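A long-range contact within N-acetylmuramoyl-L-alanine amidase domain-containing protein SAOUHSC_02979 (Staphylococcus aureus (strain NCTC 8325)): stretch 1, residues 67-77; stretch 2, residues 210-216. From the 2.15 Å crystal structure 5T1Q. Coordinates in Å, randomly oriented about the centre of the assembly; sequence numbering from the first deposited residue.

Stretch 1, residues 67-77: IAKDAHRIGQD
Stretch 2 (210-216) QFDDERM

Stretch 1 is one segment of a longer helix, and stretch 2 is an irregular chain that packs along one side of it; the residues that touch are at least 136 apart in sequence. The helix has phi/psi near -60/-45 from Ala68 onward, after Ile67 at -133/-1, and is kinked where the N atoms of Lys69 and Asp70 have no bond to the turn before. Its i to i+4 bonds run from Ala71 N to Ile67 O (2.9 Å) through Asp77 N to Arg73 O (3.1 Å). Ala68, His72 and Gln76, spaced by four residues and so aligned on one side, all point CA-to-CB toward stretch 2. The register is set by two CA pairs: His72 CA to Phe211 CA at 5.5 Å and Gln76 CA to Glu214 CA at 6.9 Å. Together the stretches bury 425 Å², both sides summed.

Stretch 2 enters as the end of a 3-10 segment. Gln210 (-63/-7, chi1 p, chi2 t) makes no contact with the helix. Phe211 (-108/6) is buried, its CB directed sideways; chi1 m and chi2 -69° place Ala68 CB over one face of the ring, 3.9 Å from the centroid and 21° off the normal. The closest pair here is Ala68 CB to Phe211 CE1, 3.7 Å, and the methyl lies in van der Waals contact with the ring. The backbone also takes part: water 1 donates to His72 O at 2.6 Å and to Phe211 O at 2.9 Å, bridging the two main chains, though other acceptors compete for its protons.

The CA-to-CB bond of Asp212 (-90/-20, chi1 m) points away from the helix, and its carboxylate is hydrogen-bonded elsewhere in the structure. Asp213 (-82/170, chi1 m) also has its CA-to-CB bond directed away; its contact is made through the main-chain carbonyl. His72 NE2 donates to Asp213 O at 2.8 Å with an N-H...O angle of 135°, the one assigned direct hydrogen bond across the contact. Chi1 174° (t) and chi2 -95° bring the His72 ring to these carbonyls edge-on: Phe211 O, Asp213 O and Glu214 O all lie near its plane, with His72 CD2 to Phe211 O at 3.3 Å. A ring with a polar N-H on its rim and a flat apolar face suits this position.

Glu214 (-55/-57; chi1 m, chi2 p) is exposed and points away. It nevertheless packs against Gln76, whose side chain adopts chi1 m and chi2 m and reaches over the Asp212-Glu214 backbone; stretch 2 covers 62 Å² of Gln76. Arg215 (-93/133, chi1 m) is exposed, its CA-to-CB bond points away, and its side chain comes no nearer than 5.9 Å to stretch 1.

Met216, a selenomethionine, returns to the helix with CB toward it (-86/144; chi1 -153°, t; chi2 -171°, t; chi3 127°, between wells). Its CB stands over the His72 ring face, 3.6 Å from the centroid and 2° off the normal, while SE lies obliquely at 4.4 Å from that centroid. The long, flexible chain then runs on to the preceding turn: Met216 SE is 3.7 Å from Lys69 CA, and Met216 CE is 4.0 Å from Ala68 CB. Lys69, extended with all four chi angles t, points away.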

# COMPACT_ATOMS: atom_id res chain seq x y z
N ILE A 67 -10.66 15.80 -4.51
CA ILE A 67 -9.92 16.11 -5.74
C ILE A 67 -10.59 15.72 -7.07
O ILE A 67 -10.02 15.99 -8.13
CB ILE A 67 -8.51 15.45 -5.72
CG1 ILE A 67 -8.61 13.92 -5.76
CG2 ILE A 67 -7.72 15.93 -4.52
CD1 ILE A 67 -7.27 13.23 -5.87
N ALA A 68 -11.78 15.12 -7.02
CA ALA A 68 -12.45 14.69 -8.27
C ALA A 68 -12.74 15.86 -9.22
O ALA A 68 -12.63 15.71 -10.44
CB ALA A 68 -13.74 13.94 -7.96
N LYS A 69 -13.09 17.02 -8.66
CA LYS A 69 -13.38 18.19 -9.49
C LYS A 69 -12.13 18.69 -10.20
O LYS A 69 -12.15 18.89 -11.41
CB LYS A 69 -14.03 19.33 -8.68
CG LYS A 69 -14.39 20.51 -9.57
CD LYS A 69 -15.08 21.63 -8.82
CE LYS A 69 -15.32 22.79 -9.77
NZ LYS A 69 -15.85 23.98 -9.06
N ASP A 70 -11.05 18.88 -9.45
CA ASP A 70 -9.80 19.36 -10.05
C ASP A 70 -9.23 18.34 -11.04
O ASP A 70 -8.72 18.73 -12.10
CB ASP A 70 -8.77 19.75 -8.97
CG ASP A 70 -9.16 21.03 -8.20
OD1 ASP A 70 -9.92 21.86 -8.74
OD2 ASP A 70 -8.67 21.22 -7.06
N ALA A 71 -9.34 17.05 -10.72
CA ALA A 71 -8.87 15.98 -11.62
C ALA A 71 -9.68 15.94 -12.91
O ALA A 71 -9.13 15.73 -13.99
CB ALA A 71 -8.92 14.63 -10.93
N HIS A 72 -11.00 16.15 -12.79
CA HIS A 72 -11.88 16.20 -13.97
C HIS A 72 -11.51 17.32 -14.95
O HIS A 72 -11.39 17.08 -16.15
CB HIS A 72 -13.34 16.35 -13.56
CG HIS A 72 -14.26 16.55 -14.73
ND1 HIS A 72 -14.64 17.80 -15.17
CD2 HIS A 72 -14.81 15.67 -15.59
CE1 HIS A 72 -15.42 17.68 -16.22
NE2 HIS A 72 -15.54 16.39 -16.50
N ARG A 73 -11.37 18.54 -14.44
CA ARG A 73 -11.02 19.72 -15.26
C ARG A 73 -9.62 19.55 -15.87
O ARG A 73 -9.42 19.80 -17.06
CB ARG A 73 -11.08 20.99 -14.40
CG ARG A 73 -10.93 22.31 -15.17
CD ARG A 73 -10.66 23.50 -14.24
NE ARG A 73 -9.44 23.29 -13.44
CZ ARG A 73 -9.40 22.86 -12.16
NH1 ARG A 73 -10.51 22.63 -11.46
NH2 ARG A 73 -8.22 22.68 -11.57
N ILE A 74 -8.66 19.15 -15.04
CA ILE A 74 -7.29 18.89 -15.50
C ILE A 74 -7.28 17.83 -16.60
O ILE A 74 -6.56 17.98 -17.60
CB ILE A 74 -6.35 18.51 -14.33
CG1 ILE A 74 -6.04 19.77 -13.51
CG2 ILE A 74 -5.04 17.92 -14.85
CD1 ILE A 74 -5.25 19.51 -12.24
N GLY A 75 -8.10 16.79 -16.45
CA GLY A 75 -8.20 15.74 -17.45
C GLY A 75 -8.63 16.23 -18.83
O GLY A 75 -7.94 15.98 -19.82
N GLN A 76 -9.76 16.94 -18.88
CA GLN A 76 -10.30 17.45 -20.16
C GLN A 76 -9.36 18.42 -20.86
O GLN A 76 -9.17 18.34 -22.07
CB GLN A 76 -11.66 18.14 -19.94
CG GLN A 76 -12.76 17.23 -19.43
CD GLN A 76 -13.13 16.14 -20.41
OE1 GLN A 76 -13.12 14.96 -20.08
NE2 GLN A 76 -13.43 16.53 -21.63
N ASP A 77 -8.78 19.34 -20.09
CA ASP A 77 -7.90 20.37 -20.63
C ASP A 77 -6.56 19.85 -21.15
O ASP A 77 -6.13 20.22 -22.24
CB ASP A 77 -7.64 21.48 -19.58
CG ASP A 77 -8.90 22.30 -19.24
OD1 ASP A 77 -9.95 22.15 -19.91
OD2 ASP A 77 -8.83 23.11 -18.29
N GLN A 210 -16.21 7.66 -14.29
CA GLN A 210 -17.30 8.63 -14.29
C GLN A 210 -16.76 10.08 -14.28
O GLN A 210 -17.54 11.02 -14.41
CB GLN A 210 -18.26 8.39 -13.12
CG GLN A 210 -17.79 8.92 -11.77
CD GLN A 210 -18.73 8.56 -10.64
OE1 GLN A 210 -19.52 9.40 -10.18
NE2 GLN A 210 -18.70 7.30 -10.21
N PHE A 211 -15.44 10.24 -14.11
CA PHE A 211 -14.79 11.55 -14.12
C PHE A 211 -13.97 11.79 -15.40
O PHE A 211 -13.27 12.80 -15.51
CB PHE A 211 -13.90 11.72 -12.88
CG PHE A 211 -14.62 11.47 -11.58
CD1 PHE A 211 -15.60 12.36 -11.14
CD2 PHE A 211 -14.31 10.37 -10.80
CE1 PHE A 211 -16.27 12.14 -9.95
CE2 PHE A 211 -14.97 10.15 -9.60
CZ PHE A 211 -15.95 11.03 -9.17
N ASP A 212 -14.05 10.86 -16.35
CA ASP A 212 -13.31 10.96 -17.61
C ASP A 212 -14.08 11.69 -18.71
O ASP A 212 -13.47 12.17 -19.65
CB ASP A 212 -12.92 9.56 -18.12
CG ASP A 212 -11.83 8.90 -17.28
OD1 ASP A 212 -11.14 9.60 -16.52
OD2 ASP A 212 -11.66 7.66 -17.41
N ASP A 213 -15.40 11.76 -18.58
CA ASP A 213 -16.25 12.38 -19.59
C ASP A 213 -16.32 13.91 -19.48
O ASP A 213 -15.87 14.50 -18.49
CB ASP A 213 -17.65 11.76 -19.53
CG ASP A 213 -17.65 10.27 -19.87
OD1 ASP A 213 -16.71 9.81 -20.55
OD2 ASP A 213 -18.60 9.57 -19.48
N GLU A 214 -16.90 14.52 -20.52
CA GLU A 214 -17.02 15.97 -20.66
C GLU A 214 -17.69 16.63 -19.47
O GLU A 214 -17.12 17.54 -18.85
CB GLU A 214 -17.78 16.32 -21.96
CG GLU A 214 -17.06 15.97 -23.26
CD GLU A 214 -16.75 14.49 -23.44
OE1 GLU A 214 -17.39 13.64 -22.77
OE2 GLU A 214 -15.85 14.17 -24.26
N ARG A 215 -18.91 16.21 -19.17
CA ARG A 215 -19.62 16.76 -18.03
C ARG A 215 -19.34 15.89 -16.83
O ARG A 215 -19.40 14.66 -16.91
CB ARG A 215 -21.13 16.89 -18.28
CG ARG A 215 -21.48 17.76 -19.49
CD ARG A 215 -22.79 18.51 -19.31
NE ARG A 215 -23.90 17.65 -18.86
CZ ARG A 215 -25.13 18.09 -18.58
NH1 ARG A 215 -26.06 17.22 -18.18
NH2 ARG A 215 -25.44 19.38 -18.70
N MSE A 216 -19.02 16.53 -15.72
CA MSE A 216 -18.75 15.80 -14.51
C MSE A 216 -20.05 15.55 -13.80
O MSE A 216 -20.92 16.42 -13.81
CB MSE A 216 -17.86 16.60 -13.61
CG MSE A 216 -17.09 15.61 -12.75
SE MSE A 216 -16.19 16.68 -11.42
CE MSE A 216 -16.79 15.77 -9.78
O HOH W 1 -11.80 14.67 -17.10